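Antifungal protein GAFP-1 (Gastrodia elata, PDB 1XD5) probably binds mannose as a monomeric monocot lectin of the bulb-type family and acts as an antifungal protein. Local coordinates at residues Met56-Leu62 with Gly81-Leu85. Residues are numbered along the deposited sequence; the frame is centred on the assembly and turned at random.
Sequences MQNDGNL and GNYYL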
loop_
_atom_site.group_PDB
_atom_site.type_symbol
_atom_site.label_atom_id
_atom_site.label_comp_id
_atom_site.label_asym_id
_atom_site.label_seq_id
_atom_site.Cartn_x
_atom_site.Cartn_y
_atom_site.Cartn_z
ATOM N N MET A 56 -6.084 -1.399 -4.157
ATOM C CA MET A 56 -5.658 -2.785 -4.167
ATOM C C MET A 56 -6.568 -3.461 -5.186
ATOM O O MET A 56 -7.759 -3.646 -4.929
ATOM C CB MET A 56 -5.807 -3.411 -2.769
ATOM C CG MET A 56 -5.418 -4.895 -2.660
ATOM S SD MET A 56 -3.645 -5.197 -2.891
ATOM C CE MET A 56 -3.596 -5.852 -4.573
ATOM N N GLN A 57 -6.013 -3.798 -6.345
ATOM C CA GLN A 57 -6.804 -4.323 -7.454
ATOM C C GLN A 57 -7.010 -5.832 -7.388
ATOM O O GLN A 57 -6.232 -6.563 -6.772
ATOM C CB GLN A 57 -6.173 -3.922 -8.794
ATOM C CG GLN A 57 -6.080 -2.395 -8.964
ATOM C CD GLN A 57 -5.630 -1.956 -10.342
ATOM O OE1 GLN A 57 -5.806 -0.803 -10.699
ATOM N NE2 GLN A 57 -5.032 -2.861 -11.102
ATOM N N ASN A 58 -8.069 -6.285 -8.049
ATOM C CA ASN A 58 -8.387 -7.704 -8.143
ATOM C C ASN A 58 -7.371 -8.520 -8.938
ATOM O O ASN A 58 -7.333 -9.740 -8.826
ATOM C CB ASN A 58 -9.797 -7.882 -8.724
ATOM C CG ASN A 58 -10.876 -7.615 -7.689
ATOM O OD1 ASN A 58 -10.786 -8.077 -6.548
ATOM N ND2 ASN A 58 -11.887 -6.851 -8.072
ATOM N N ASP A 59 -6.539 -7.853 -9.730
ATOM C CA ASP A 59 -5.478 -8.568 -10.450
ATOM C C ASP A 59 -4.174 -8.645 -9.655
ATOM O O ASP A 59 -3.160 -9.137 -10.153
ATOM C CB ASP A 59 -5.252 -7.977 -11.846
ATOM C CG ASP A 59 -4.756 -6.543 -11.810
ATOM O OD1 ASP A 59 -4.537 -5.999 -10.705
ATOM O OD2 ASP A 59 -4.581 -5.875 -12.847
ATOM N N GLY A 60 -4.213 -8.163 -8.415
ATOM C CA GLY A 60 -3.073 -8.254 -7.522
ATOM C C GLY A 60 -2.144 -7.061 -7.602
ATOM O O GLY A 60 -1.144 -7.003 -6.884
ATOM N N ASN A 61 -2.457 -6.128 -8.493
ATOM C CA ASN A 61 -1.668 -4.905 -8.631
ATOM C C ASN A 61 -2.075 -3.871 -7.590
ATOM O O ASN A 61 -3.264 -3.694 -7.316
ATOM C CB ASN A 61 -1.852 -4.313 -10.023
ATOM C CG ASN A 61 -0.591 -3.634 -10.558
ATOM O OD1 ASN A 61 0.449 -3.593 -9.896
ATOM N ND2 ASN A 61 -0.688 -3.095 -11.776
ATOM N N LEU A 62 -1.091 -3.182 -7.023
ATOM C CA LEU A 62 -1.361 -2.088 -6.093
ATOM C C LEU A 62 -1.018 -0.805 -6.810
ATOM O O LEU A 62 0.118 -0.625 -7.253
ATOM C CB LEU A 62 -0.496 -2.220 -4.831
ATOM C CG LEU A 62 -0.694 -1.168 -3.733
ATOM C CD1 LEU A 62 -2.023 -1.404 -3.020
ATOM C CD2 LEU A 62 0.468 -1.213 -2.723
ATOM N N GLY A 81 -8.144 -12.502 -8.579
ATOM C CA GLY A 81 -8.385 -13.325 -7.412
ATOM C C GLY A 81 -8.675 -12.441 -6.220
ATOM O O GLY A 81 -8.930 -11.249 -6.375
ATOM N N ASN A 82 -8.640 -13.044 -5.039
ATOM C CA ASN A 82 -8.772 -12.322 -3.788
ATOM C C ASN A 82 -7.384 -12.078 -3.236
ATOM O O ASN A 82 -6.637 -13.026 -2.959
ATOM C CB ASN A 82 -9.600 -13.125 -2.785
ATOM C CG ASN A 82 -11.083 -13.067 -3.083
ATOM O OD1 ASN A 82 -11.717 -12.006 -2.987
ATOM N ND2 ASN A 82 -11.651 -14.207 -3.449
ATOM N N TYR A 83 -7.025 -10.806 -3.117
ATOM C CA TYR A 83 -5.739 -10.427 -2.546
ATOM C C TYR A 83 -6.002 -9.434 -1.432
ATOM O O TYR A 83 -7.066 -8.814 -1.386
ATOM C CB TYR A 83 -4.835 -9.801 -3.613
ATOM C CG TYR A 83 -4.571 -10.703 -4.797
ATOM C CD1 TYR A 83 -5.330 -10.591 -5.967
ATOM C CD2 TYR A 83 -3.579 -11.680 -4.746
ATOM C CE1 TYR A 83 -5.104 -11.429 -7.051
ATOM C CE2 TYR A 83 -3.336 -12.519 -5.826
ATOM C CZ TYR A 83 -4.109 -12.392 -6.971
ATOM O OH TYR A 83 -3.865 -13.215 -8.042
ATOM N N TYR A 84 -5.045 -9.280 -0.524
ATOM C CA TYR A 84 -5.141 -8.202 0.452
ATOM C C TYR A 84 -3.773 -7.649 0.740
ATOM O O TYR A 84 -2.782 -8.371 0.680
ATOM C CB TYR A 84 -5.855 -8.629 1.748
ATOM C CG TYR A 84 -5.192 -9.759 2.488
ATOM C CD1 TYR A 84 -5.427 -11.077 2.121
ATOM C CD2 TYR A 84 -4.346 -9.518 3.568
ATOM C CE1 TYR A 84 -4.819 -12.135 2.791
ATOM C CE2 TYR A 84 -3.727 -10.577 4.254
ATOM C CZ TYR A 84 -3.985 -11.881 3.851
ATOM O OH TYR A 84 -3.397 -12.944 4.479
ATOM N N LEU A 85 -3.744 -6.353 1.016
ATOM C CA LEU A 85 -2.559 -5.648 1.479
ATOM C C LEU A 85 -2.631 -5.554 3.004
ATOM O O LEU A 85 -3.671 -5.198 3.552
ATOM C CB LEU A 85 -2.549 -4.241 0.886
ATOM C CG LEU A 85 -1.383 -3.334 1.271
ATOM C CD1 LEU A 85 -0.110 -3.806 0.585
ATOM C CD2 LEU A 85 -1.711 -1.895 0.890
#
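How neighbouring sheets of a beta-prism II lectin close against one another is well illustrated where the hairpin joining strands 52-56 and 62-66 meets the chain leading into strand 84-87, the two hairpin strands belonging to one four-stranded sheet and strand 84-87 to another. At the hairpin's base, the CA-CB bond of Met56 points toward 81-85, and its side chain packs there: SD lies 4.0 Å from CB of Leu85, and CE 4.2 Å from CB of Tyr83. Ile95 of strand 93-96 joins the same interior, touching Met56, Leu62 and Leu85. Gln57 opens a type I turn that ends at Gly60, closed by the hydrogen bond from Gly60 N to Gln57 O (3.1 Å); its CA-CB bond points away from 81-85, and its OE1 is hydrogen-bonded to Tyr65 OH. At the tip, Asn58 supplies the polar link between the segments, its carbonyl O accepting from Gly81 N at 2.9 Å and approaching the edge of the Tyr83 ring, 3.3 Å from CE1. Asp59 points away and bonds within its own hairpin: OD1 accepts from Asn61 N (3.0 Å), an Asx turn, and from Gln57 NE2 (3.2 Å). Gly60 then lies over one face of the Tyr83 ring, its CA 3.9 Å from the centroid in a CH-pi contact; a side chain here would crowd both that ring and the preceding carbonyl. The far end of the tyrosine is held by a hydrogen bond between its OH and Gln79 O. Leu62 returns to the apolar interior, where its CD1 comes within 4.0 Å of Leu85 CD2.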